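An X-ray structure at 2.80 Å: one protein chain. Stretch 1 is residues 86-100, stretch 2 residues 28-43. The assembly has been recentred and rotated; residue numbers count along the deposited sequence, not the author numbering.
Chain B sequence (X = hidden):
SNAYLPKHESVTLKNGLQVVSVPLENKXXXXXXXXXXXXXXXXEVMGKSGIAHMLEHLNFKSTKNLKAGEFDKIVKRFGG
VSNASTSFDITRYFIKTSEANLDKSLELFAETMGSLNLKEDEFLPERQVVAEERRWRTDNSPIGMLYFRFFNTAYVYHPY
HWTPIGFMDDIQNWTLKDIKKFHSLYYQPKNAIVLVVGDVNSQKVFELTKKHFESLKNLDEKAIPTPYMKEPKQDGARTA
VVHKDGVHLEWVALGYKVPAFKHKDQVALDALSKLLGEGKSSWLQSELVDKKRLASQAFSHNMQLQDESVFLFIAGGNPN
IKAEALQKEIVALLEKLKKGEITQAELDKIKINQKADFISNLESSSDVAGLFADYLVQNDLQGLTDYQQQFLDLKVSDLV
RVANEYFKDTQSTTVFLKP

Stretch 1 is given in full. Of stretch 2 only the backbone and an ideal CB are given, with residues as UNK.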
ATOM      1  N   THR B  86      -1.686 -20.758   5.116  1.00 26.01           N
ATOM      2  CA  THR B  86      -2.277 -19.441   5.299  1.00 29.17           C
ATOM      3  C   THR B  86      -2.534 -18.806   3.940  1.00 26.57           C
ATOM      4  O   THR B  86      -1.681 -18.847   3.053  1.00 22.19           O
ATOM      5  CB  THR B  86      -1.372 -18.523   6.138  1.00 31.79           C
ATOM      6  OG1 THR B  86      -0.090 -18.412   5.509  1.00 61.05           O
ATOM      7  CG2 THR B  86      -1.188 -19.090   7.532  1.00 24.82           C
ATOM      8  N   SER B  87      -3.719 -18.234   3.769  1.00 13.42           N
ATOM      9  CA  SER B  87      -4.032 -17.529   2.536  1.00 24.46           C
ATOM     10  C   SER B  87      -4.410 -16.090   2.845  1.00 30.56           C
ATOM     11  O   SER B  87      -4.094 -15.571   3.916  1.00 41.71           O
ATOM     12  CB  SER B  87      -5.158 -18.231   1.776  1.00 26.62           C
ATOM     13  OG  SER B  87      -6.333 -18.311   2.562  1.00 29.12           O
ATOM     14  N   PHE B  88      -5.088 -15.449   1.902  1.00 23.85           N
ATOM     15  CA  PHE B  88      -5.510 -14.070   2.074  1.00 22.75           C
ATOM     16  C   PHE B  88      -6.516 -13.911   3.208  1.00 31.20           C
ATOM     17  O   PHE B  88      -6.495 -12.916   3.933  1.00 29.56           O
ATOM     18  CB  PHE B  88      -6.115 -13.537   0.777  1.00 19.61           C
ATOM     19  CG  PHE B  88      -5.120 -13.360  -0.330  1.00 23.87           C
ATOM     20  CD1 PHE B  88      -4.787 -14.418  -1.156  1.00 13.42           C
ATOM     21  CD2 PHE B  88      -4.526 -12.127  -0.550  1.00 20.32           C
ATOM     22  CE1 PHE B  88      -3.873 -14.253  -2.179  1.00 18.10           C
ATOM     23  CE2 PHE B  88      -3.612 -11.957  -1.572  1.00 17.62           C
ATOM     24  CZ  PHE B  88      -3.285 -13.020  -2.387  1.00 13.81           C
ATOM     25  N   ASP B  89      -7.391 -14.902   3.363  1.00 32.37           N
ATOM     26  CA  ASP B  89      -8.560 -14.752   4.223  1.00 31.94           C
ATOM     27  C   ASP B  89      -8.602 -15.716   5.402  1.00 26.16           C
ATOM     28  O   ASP B  89      -9.186 -15.407   6.441  1.00 34.27           O
ATOM     29  CB  ASP B  89      -9.833 -14.926   3.393  1.00 20.18           C
ATOM     30  CG  ASP B  89      -9.864 -14.018   2.183  1.00 13.38           C
ATOM     31  OD1 ASP B  89      -9.398 -12.866   2.292  1.00 15.45           O
ATOM     32  OD2 ASP B  89     -10.353 -14.456   1.121  1.00 32.54           O
ATOM     33  N   ILE B  90      -7.987 -16.881   5.242  1.00 27.27           N
ATOM     34  CA  ILE B  90      -8.141 -17.952   6.219  1.00 22.20           C
ATOM     35  C   ILE B  90      -6.815 -18.634   6.556  1.00 17.77           C
ATOM     36  O   ILE B  90      -6.006 -18.917   5.672  1.00 26.23           O
ATOM     37  CB  ILE B  90      -9.157 -19.007   5.705  1.00 43.08           C
ATOM     38  CG1 ILE B  90      -9.159 -20.254   6.589  1.00 45.92           C
ATOM     39  CG2 ILE B  90      -8.859 -19.386   4.262  1.00 40.46           C
ATOM     40  CD1 ILE B  90      -9.966 -21.401   6.010  1.00 44.26           C
ATOM     41  N   THR B  91      -6.589 -18.864   7.847  1.00 25.99           N
ATOM     42  CA  THR B  91      -5.484 -19.700   8.309  1.00 25.61           C
ATOM     43  C   THR B  91      -6.027 -21.076   8.690  1.00 21.36           C
ATOM     44  O   THR B  91      -6.999 -21.174   9.441  1.00 19.57           O
ATOM     45  CB  THR B  91      -4.754 -19.080   9.515  1.00 19.54           C
ATOM     46  OG1 THR B  91      -4.177 -17.825   9.137  1.00 16.29           O
ATOM     47  CG2 THR B  91      -3.653 -20.006  10.000  1.00 23.81           C
ATOM     48  N   ARG B  92      -5.402 -22.133   8.181  1.00 20.07           N
ATOM     49  CA  ARG B  92      -5.976 -23.472   8.300  1.00 20.76           C
ATOM     50  C   ARG B  92      -4.972 -24.548   8.718  1.00 23.28           C
ATOM     51  O   ARG B  92      -3.929 -24.721   8.089  1.00 33.44           O
ATOM     52  CB  ARG B  92      -6.626 -23.858   6.972  1.00 20.85           C
ATOM     53  CG  ARG B  92      -7.169 -25.270   6.902  1.00 21.55           C
ATOM     54  CD  ARG B  92      -7.968 -25.449   5.623  1.00 26.80           C
ATOM     55  NE  ARG B  92      -8.486 -26.804   5.465  1.00 42.49           N
ATOM     56  CZ  ARG B  92      -7.901 -27.747   4.735  1.00 33.31           C
ATOM     57  NH1 ARG B  92      -8.449 -28.952   4.648  1.00 31.84           N
ATOM     58  NH2 ARG B  92      -6.772 -27.485   4.090  1.00 31.74           N
ATOM     59  N   TYR B  93      -5.311 -25.275   9.781  1.00 21.57           N
ATOM     60  CA  TYR B  93      -4.505 -26.397  10.255  1.00 21.56           C
ATOM     61  C   TYR B  93      -5.336 -27.678  10.230  1.00 30.45           C
ATOM     62  O   TYR B  93      -6.531 -27.645  10.526  1.00 31.31           O
ATOM     63  CB  TYR B  93      -3.994 -26.147  11.678  1.00 23.84           C
ATOM     64  CG  TYR B  93      -3.262 -24.839  11.887  1.00 26.82           C
ATOM     65  CD1 TYR B  93      -1.881 -24.764  11.755  1.00 27.52           C
ATOM     66  CD2 TYR B  93      -3.950 -23.683  12.239  1.00 28.47           C
ATOM     67  CE1 TYR B  93      -1.206 -23.573  11.951  1.00 34.04           C
ATOM     68  CE2 TYR B  93      -3.284 -22.487  12.440  1.00 29.26           C
ATOM     69  CZ  TYR B  93      -1.911 -22.436  12.294  1.00 33.29           C
ATOM     70  OH  TYR B  93      -1.245 -21.248  12.493  1.00 29.55           O
ATOM     71  N   PHE B  94      -4.714 -28.805   9.891  1.00 24.53           N
ATOM     72  CA  PHE B  94      -5.437 -30.076   9.911  1.00 26.20           C
ATOM     73  C   PHE B  94      -4.536 -31.290  10.127  1.00 26.57           C
ATOM     74  O   PHE B  94      -3.382 -31.314   9.697  1.00 25.17           O
ATOM     75  CB  PHE B  94      -6.244 -30.258   8.617  1.00 20.40           C
ATOM     76  CG  PHE B  94      -5.404 -30.320   7.372  1.00 35.95           C
ATOM     77  CD1 PHE B  94      -4.907 -31.531   6.910  1.00 42.62           C
ATOM     78  CD2 PHE B  94      -5.125 -29.168   6.651  1.00 40.55           C
ATOM     79  CE1 PHE B  94      -4.135 -31.588   5.766  1.00 50.20           C
ATOM     80  CE2 PHE B  94      -4.357 -29.219   5.505  1.00 43.61           C
ATOM     81  CZ  PHE B  94      -3.861 -30.431   5.061  1.00 57.21           C
ATOM     82  N   ILE B  95      -5.089 -32.299  10.796  1.00 28.02           N
ATOM     83  CA  ILE B  95      -4.405 -33.570  11.006  1.00 33.90           C
ATOM     84  C   ILE B  95      -5.123 -34.695  10.267  1.00 28.49           C
ATOM     85  O   ILE B  95      -6.334 -34.865  10.408  1.00 26.16           O
ATOM     86  CB  ILE B  95      -4.320 -33.937  12.506  1.00 33.22           C
ATOM     87  CG1 ILE B  95      -3.449 -32.934  13.263  1.00 24.79           C
ATOM     88  CG2 ILE B  95      -3.766 -35.339  12.684  1.00 23.52           C
ATOM     89  CD1 ILE B  95      -3.326 -33.239  14.741  1.00 26.67           C
ATOM     90  N   LYS B  96      -4.371 -35.454   9.475  1.00 29.60           N
ATOM     91  CA  LYS B  96      -4.903 -36.635   8.803  1.00 35.81           C
ATOM     92  C   LYS B  96      -4.618 -37.886   9.622  1.00 40.99           C
ATOM     93  O   LYS B  96      -3.463 -38.267   9.793  1.00 54.37           O
ATOM     94  CB  LYS B  96      -4.300 -36.784   7.407  1.00 49.02           C
ATOM     95  CG  LYS B  96      -4.928 -35.895   6.355  1.00 59.13           C
ATOM     96  CD  LYS B  96      -6.357 -36.317   6.081  1.00 62.48           C
ATOM     97  CE  LYS B  96      -6.422 -37.739   5.553  1.00 62.12           C
ATOM     98  NZ  LYS B  96      -7.820 -38.134   5.239  1.00 68.33           N
ATOM     99  N   THR B  97      -5.667 -38.524  10.129  1.00 32.92           N
ATOM    100  CA  THR B  97      -5.487 -39.731  10.927  1.00 47.78           C
ATOM    101  C   THR B  97      -6.760 -40.574  10.980  1.00 52.26           C
ATOM    102  O   THR B  97      -7.632 -40.455  10.117  1.00 41.67           O
ATOM    103  CB  THR B  97      -5.036 -39.385  12.363  1.00 42.44           C
ATOM    104  OG1 THR B  97      -4.953 -40.584  13.144  1.00 55.68           O
ATOM    105  CG2 THR B  97      -6.011 -38.417  13.015  1.00 26.60           C
ATOM    106  N   SER B  98      -6.854 -41.437  11.987  1.00 50.95           N
ATOM    107  CA  SER B  98      -8.047 -42.250  12.188  1.00 44.63           C
ATOM    108  C   SER B  98      -8.848 -41.731  13.377  1.00 43.15           C
ATOM    109  O   SER B  98      -8.408 -40.816  14.073  1.00 55.59           O
ATOM    110  CB  SER B  98      -7.675 -43.717  12.395  1.00 37.66           C
ATOM    111  OG  SER B  98      -6.834 -43.871  13.523  1.00 50.37           O
ATOM    112  N   GLU B  99     -10.020 -42.314  13.609  1.00 35.98           N
ATOM    113  CA  GLU B  99     -10.898 -41.848  14.681  1.00 39.25           C
ATOM    114  C   GLU B  99     -10.321 -42.195  16.049  1.00 41.43           C
ATOM    115  O   GLU B  99     -10.691 -41.595  17.059  1.00 44.88           O
ATOM    116  CB  GLU B  99     -12.304 -42.438  14.529  1.00 48.37           C
ATOM    117  CG  GLU B  99     -12.449 -43.882  14.997  1.00 73.05           C
ATOM    118  CD  GLU B  99     -12.876 -43.988  16.450  1.00 76.03           C
ATOM    119  OE1 GLU B  99     -13.304 -42.961  17.020  1.00 75.25           O
ATOM    120  OE2 GLU B  99     -12.780 -45.096  17.021  1.00 77.42           O
ATOM    121  N   ALA B 100      -9.412 -43.164  16.075  1.00 33.72           N
ATOM    122  CA  ALA B 100      -8.762 -43.563  17.315  1.00 45.05           C
ATOM    123  C   ALA B 100      -7.854 -42.451  17.831  1.00 58.01           C
ATOM    124  O   ALA B 100      -7.581 -42.364  19.027  1.00 76.31           O
ATOM    125  CB  ALA B 100      -7.970 -44.845  17.112  1.00 35.81           C
ATOM    126  N   UNK B  28     -14.053 -45.680   6.270  1.00 92.87           N
ATOM    127  CA  UNK B  28     -13.756 -46.506   7.436  1.00 77.45           C
ATOM    128  C   UNK B  28     -12.471 -46.100   8.151  1.00 60.93           C
ATOM    129  O   UNK B  28     -11.365 -46.266   7.631  1.00 47.60           O
ATOM    130  CB  UNK B  28     -13.660 -47.974   7.014  1.00 77.45           C
ATOM    131  N   UNK B  29     -12.639 -45.565   9.357  1.00 47.38           N
ATOM    132  CA  UNK B  29     -11.521 -45.200  10.202  1.00 40.13           C
ATOM    133  C   UNK B  29     -10.978 -43.815   9.916  1.00 42.28           C
ATOM    134  O   UNK B  29     -10.755 -43.035  10.836  1.00 48.92           O
ATOM    135  CB  UNK B  29     -10.400 -46.229  10.045  1.00 40.13           C
ATOM    136  N   UNK B  30     -10.781 -43.510   8.639  1.00 34.23           N
ATOM    137  CA  UNK B  30     -10.114 -42.281   8.226  1.00 40.61           C
ATOM    138  C   UNK B  30     -10.909 -41.016   8.553  1.00 42.10           C
ATOM    139  O   UNK B  30     -12.082 -40.896   8.200  1.00 36.32           O
ATOM    140  CB  UNK B  30      -9.838 -42.332   6.722  1.00 40.61           C
ATOM    141  N   UNK B  31     -10.263 -40.077   9.242  1.00 41.63           N
ATOM    142  CA  UNK B  31     -10.860 -38.773   9.520  1.00 43.89           C
ATOM    143  C   UNK B  31      -9.857 -37.649   9.297  1.00 39.29           C
ATOM    144  O   UNK B  31      -8.664 -37.892   9.111  1.00 47.54           O
ATOM    145  CB  UNK B  31     -11.391 -38.725  10.954  1.00 43.89           C
ATOM    146  N   UNK B  32     -10.349 -36.416   9.319  1.00 31.04           N
ATOM    147  CA  UNK B  32      -9.476 -35.248   9.310  1.00 29.74           C
ATOM    148  C   UNK B  32      -9.929 -34.237  10.356  1.00 29.77           C
ATOM    149  O   UNK B  32     -11.107 -33.877  10.417  1.00 27.31           O
ATOM    150  CB  UNK B  32      -9.453 -34.604   7.922  1.00 29.74           C
ATOM    151  N   UNK B  33      -8.988 -33.785  11.179  1.00 36.75           N
ATOM    152  CA  UNK B  33      -9.290 -32.832  12.240  1.00 47.92           C
ATOM    153  C   UNK B  33      -8.824 -31.432  11.859  1.00 42.82           C
ATOM    154  O   UNK B  33      -7.626 -31.164  11.821  1.00 48.22           O
ATOM    155  CB  UNK B  33      -8.637 -33.268  13.553  1.00 47.92           C
ATOM    156  N   UNK B  34      -9.773 -30.541  11.588  1.00 28.67           N
ATOM    157  CA  UNK B  34      -9.448 -29.188  11.147  1.00 31.65           C
ATOM    158  C   UNK B  34      -9.629 -28.134  12.231  1.00 30.77           C
ATOM    159  O   UNK B  34     -10.591 -28.170  13.001  1.00 33.87           O
ATOM    160  CB  UNK B  34     -10.312 -28.822   9.939  1.00 31.65           C
ATOM    161  N   UNK B  35      -8.692 -27.195  12.280  1.00 31.66           N
ATOM    162  CA  UNK B  35      -8.850 -25.979  13.064  1.00 24.78           C
ATOM    163  C   UNK B  35      -8.701 -24.776  12.146  1.00 17.46           C
ATOM    164  O   UNK B  35      -7.623 -24.523  11.613  1.00 23.76           O
ATOM    165  CB  UNK B  35      -7.834 -25.923  14.207  1.00 24.78           C
ATOM    166  N   UNK B  36      -9.792 -24.045  11.952  1.00 16.02           N
ATOM    167  CA  UNK B  36      -9.784 -22.890  11.068  1.00 15.34           C
ATOM    168  C   UNK B  36      -9.767 -21.586  11.858  1.00 40.43           C
ATOM    169  O   UNK B  36     -10.575 -21.390  12.765  1.00 31.95           O
ATOM    170  CB  UNK B  36     -10.999 -22.927  10.139  1.00 15.34           C
ATOM    171  N   UNK B  37      -8.845 -20.698  11.512  1.00 14.27           N
ATOM    172  CA  UNK B  37      -8.839 -19.360  12.082  1.00 18.85           C
ATOM    173  C   UNK B  37      -9.245 -18.350  11.018  1.00 16.44           C
ATOM    174  O   UNK B  37      -8.687 -18.337   9.920  1.00 34.82           O
ATOM    175  CB  UNK B  37      -7.463 -19.018  12.656  1.00 18.85           C
ATOM    176  N   UNK B  38     -10.220 -17.506  11.340  1.00 16.88           N
ATOM    177  CA  UNK B  38     -10.681 -16.485  10.404  1.00 13.74           C
ATOM    178  C   UNK B  38      -9.674 -15.346  10.304  1.00 21.95           C
ATOM    179  O   UNK B  38     -10.005 -14.189  10.563  1.00 13.27           O
ATOM    180  CB  UNK B  38     -12.048 -15.945  10.831  1.00 13.74           C
ATOM    181  N   UNK B  39      -8.438 -15.691   9.948  1.00 22.42           N
ATOM    182  CA  UNK B  39      -7.360 -14.718   9.806  1.00 17.02           C
ATOM    183  C   UNK B  39      -6.554 -14.978   8.548  1.00 19.20           C
ATOM    184  O   UNK B  39      -6.347 -16.125   8.158  1.00 23.64           O
ATOM    185  CB  UNK B  39      -6.444 -14.748  11.031  1.00 17.02           C
ATOM    186  N   UNK B  40      -6.077 -13.907   7.930  1.00 20.26           N
ATOM    187  CA  UNK B  40      -5.229 -14.026   6.761  1.00 18.77           C
ATOM    188  C   UNK B  40      -4.420 -12.762   6.578  1.00 25.17           C
ATOM    189  O   UNK B  40      -4.276 -11.967   7.507  1.00 22.34           O
ATOM    190  CB  UNK B  40      -6.061 -14.317   5.511  1.00 18.77           C
ATOM    191  N   UNK B  41      -3.895 -12.570   5.373  1.00 29.02           N
ATOM    192  CA  UNK B  41      -3.125 -11.376   5.068  1.00 21.19           C
ATOM    193  C   UNK B  41      -4.040 -10.159   4.985  1.00 30.59           C
ATOM    194  O   UNK B  41      -3.575  -9.021   5.041  1.00 26.93           O
ATOM    195  CB  UNK B  41      -2.353 -11.555   3.759  1.00 21.19           C
ATOM    196  N   UNK B  42      -5.341 -10.408   4.856  1.00 28.72           N
ATOM    197  CA  UNK B  42      -6.317  -9.329   4.741  1.00 31.15           C
ATOM    198  C   UNK B  42      -6.526  -8.639   6.087  1.00 32.50           C
ATOM    199  O   UNK B  42      -7.080  -7.541   6.156  1.00 38.94           O
ATOM    200  CB  UNK B  42      -7.647  -9.867   4.210  1.00 31.15           C
ATOM    201  N   UNK B  43      -6.081  -9.292   7.154  1.00 29.09           N
ATOM    202  CA  UNK B  43      -6.174  -8.725   8.491  1.00 25.07           C
ATOM    203  C   UNK B  43      -4.867  -8.063   8.911  1.00 17.76           C
ATOM    204  O   UNK B  43      -4.682  -7.711  10.076  1.00 28.58           O
ATOM    205  CB  UNK B  43      -6.559  -9.810   9.499  1.00 25.07           C
TER

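Strands 91-98 and 30-37 run antiparallel (163°). Along the ladder, side chains alternate between the face of Tyr 93 and Ile 95 and that of Arg 92 and Phe 94.

Position 28 has nothing of stretch 1 within 5.5 Å of its ideal CB and is unconstrained; it is Thr 28. At 29 phi is +86°, which favours glycine: Gly 29, whose O accepts a weak hydrogen bond from Glu 99 N (3.0 Å).

Position 30 points away, its ideal CB 4.9 Å from Lys 96 NZ; polar or small aliphatic groups would suit. It is Val 30.

The ideal CB at 31 is 4.7 Å from Glu 99 N; a branched or long aliphatic could reach the 3-10 segment after the strand. Ile 31 CD1 lies 3.8 Å from Glu 99 CA.

Position 32 shares its face with Arg 92 and Lys 96, whose CD is 4.0 Å from the ideal CB. Two basic residues favour an acid, though glutamine would also fit. Glu 32 is extended (chi1 and chi2 t), and its OE1 forms a salt bridge with Arg 92 NH1 (3.1 Å).

Position 33 pairs with Ile 95, so a beta-branched aliphatic suits; Val 33 CB is 4.5 Å from Ile 95 CB.

At 34 the ideal CB is 5.2 Å from Arg 92 NE, within reach of a short acid or amide. Asp 34 OD2 forms a salt bridge to Arg 92 NE (3.1 Å).

At 35 the ideal CB is 4.3 Å from Tyr 93 O, on the face of Tyr 93 and Ile 95; apolar residues would serve. It is Val 35.

The ideal CB at 36 is 4.5 Å from Ile 90 CD1, favouring an aliphatic. Leu 36 CD2 packs 3.6 Å from Arg 92 CG.

Position 37 lies on the same face as Tyr 93, whose CE2 is 5.4 Å from the ideal CB; aromatics or aliphatics suit. Tyr 37 meets that ring rim to rim, planes at 86°.

Positions 38 and 39 point away. Many residues suit 38, long polar chains included; small or branched ones suit 39. They are Lys 38 and Val 39, whose O accepts from Thr 91 OG1 (2.9 Å).

At 40 an ideal CB would be 2.2 Å from Phe 88 O, a clash, so only glycine fits: Gly 40.

Position 41 points sideways, suiting small residues: Ser 41.

Position 42 points toward stretch 1, its ideal CB 4.0 Å from Asp 89 OD1, inviting a polar or basic chain. Arg 42 NE stays 4.4 Å from Asp 89 OD1, beyond a salt bridge.

Position 43 has nothing of stretch 1 within 5.5 Å, so most residues fit, polar ones included; Asn 43 OD1 accepts from Gly 40 N (2.9 Å).

Stretch 2 28-43: TGVIEVDVLYKVGSRN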
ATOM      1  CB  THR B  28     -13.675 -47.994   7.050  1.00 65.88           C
ATOM      2  OG1 THR B  28     -14.904 -48.387   6.431  1.00 68.87           O
ATOM      3  CG2 THR B  28     -13.440 -48.856   8.287  1.00 53.83           C
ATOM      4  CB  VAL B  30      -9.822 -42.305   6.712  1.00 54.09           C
ATOM      5  CG1 VAL B  30      -9.044 -41.066   6.298  1.00 53.20           C
ATOM      6  CG2 VAL B  30      -9.058 -43.565   6.347  1.00 34.00           C
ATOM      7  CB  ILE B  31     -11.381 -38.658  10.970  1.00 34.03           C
ATOM      8  CG1 ILE B  31     -10.210 -38.640  11.955  1.00 27.85           C
ATOM      9  CG2 ILE B  31     -12.373 -39.768  11.292  1.00 30.41           C
ATOM     10  CD1 ILE B  31     -10.618 -38.343  13.374  1.00 27.86           C
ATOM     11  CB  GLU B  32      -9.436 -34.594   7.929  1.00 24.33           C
ATOM     12  CG  GLU B  32      -8.529 -33.372   7.885  1.00 39.47           C
ATOM     13  CD  GLU B  32      -8.333 -32.825   6.488  1.00 45.23           C
ATOM     14  OE1 GLU B  32      -8.493 -31.601   6.300  1.00 44.00           O
ATOM     15  OE2 GLU B  32      -8.005 -33.614   5.579  1.00 62.38           O
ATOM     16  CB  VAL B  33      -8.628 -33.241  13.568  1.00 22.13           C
ATOM     17  CG1 VAL B  33      -9.072 -32.317  14.684  1.00 21.75           C
ATOM     18  CG2 VAL B  33      -8.967 -34.682  13.902  1.00 43.22           C
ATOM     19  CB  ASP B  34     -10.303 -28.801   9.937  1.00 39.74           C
ATOM     20  CG  ASP B  34      -9.809 -29.420   8.654  1.00 45.58           C
ATOM     21  OD1 ASP B  34     -10.055 -30.625   8.444  1.00 46.39           O
ATOM     22  OD2 ASP B  34      -9.182 -28.697   7.852  1.00 46.79           O
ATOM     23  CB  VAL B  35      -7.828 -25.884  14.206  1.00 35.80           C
ATOM     24  CG1 VAL B  35      -7.895 -24.512  14.856  1.00 33.94           C
ATOM     25  CG2 VAL B  35      -8.081 -26.973  15.230  1.00 42.51           C
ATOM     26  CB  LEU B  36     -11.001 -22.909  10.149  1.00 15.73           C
ATOM     27  CG  LEU B  36     -11.388 -24.242   9.517  1.00 16.49           C
ATOM     28  CD1 LEU B  36     -12.665 -24.073   8.711  1.00 17.06           C
ATOM     29  CD2 LEU B  36     -10.262 -24.764   8.646  1.00 19.96           C
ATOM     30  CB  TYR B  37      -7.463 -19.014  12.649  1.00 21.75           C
ATOM     31  CG  TYR B  37      -7.096 -19.787  13.896  1.00 20.08           C
ATOM     32  CD1 TYR B  37      -7.548 -19.380  15.148  1.00 22.59           C
ATOM     33  CD2 TYR B  37      -6.287 -20.915  13.826  1.00 14.41           C
ATOM     34  CE1 TYR B  37      -7.208 -20.078  16.291  1.00 26.14           C
ATOM     35  CE2 TYR B  37      -5.940 -21.618  14.962  1.00 14.99           C
ATOM     36  CZ  TYR B  37      -6.406 -21.199  16.191  1.00 27.62           C
ATOM     37  OH  TYR B  37      -6.066 -21.902  17.324  1.00 27.67           O
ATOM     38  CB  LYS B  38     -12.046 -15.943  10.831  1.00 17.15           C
ATOM     39  CG  LYS B  38     -13.127 -17.004  10.950  1.00 18.81           C
ATOM     40  CD  LYS B  38     -14.432 -16.400  11.440  1.00 26.33           C
ATOM     41  CE  LYS B  38     -15.544 -17.434  11.486  1.00 31.86           C
ATOM     42  NZ  LYS B  38     -16.800 -16.858  12.040  1.00 44.72           N
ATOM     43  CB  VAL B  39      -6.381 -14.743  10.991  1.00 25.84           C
ATOM     44  CG1 VAL B  39      -5.810 -13.351  11.220  1.00 26.32           C
ATOM     45  CG2 VAL B  39      -7.047 -15.275  12.245  1.00 39.11           C
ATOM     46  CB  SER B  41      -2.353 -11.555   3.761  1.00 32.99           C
ATOM     47  OG  SER B  41      -3.235 -11.741   2.668  1.00 42.26           O
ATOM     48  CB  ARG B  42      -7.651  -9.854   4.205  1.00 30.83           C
ATOM     49  CG  ARG B  42      -8.581 -10.366   5.284  1.00 48.27           C
ATOM     50  CD  ARG B  42      -9.929 -10.786   4.729  1.00 42.65           C
ATOM     51  NE  ARG B  42     -10.960 -10.683   5.754  1.00 35.36           N
ATOM     52  CZ  ARG B  42     -11.834  -9.688   5.824  1.00 40.09           C
ATOM     53  NH1 ARG B  42     -11.809  -8.725   4.914  1.00 47.36           N
ATOM     54  NH2 ARG B  42     -12.739  -9.657   6.795  1.00 50.76           N
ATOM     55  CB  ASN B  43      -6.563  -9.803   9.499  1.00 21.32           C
ATOM     56  CG  ASN B  43      -7.826 -10.537   9.106  1.00 28.16           C
ATOM     57  OD1 ASN B  43      -7.773 -11.605   8.491  1.00 36.40           O
ATOM     58  ND2 ASN B  43      -8.973  -9.969   9.458  1.00 28.02           N
TER
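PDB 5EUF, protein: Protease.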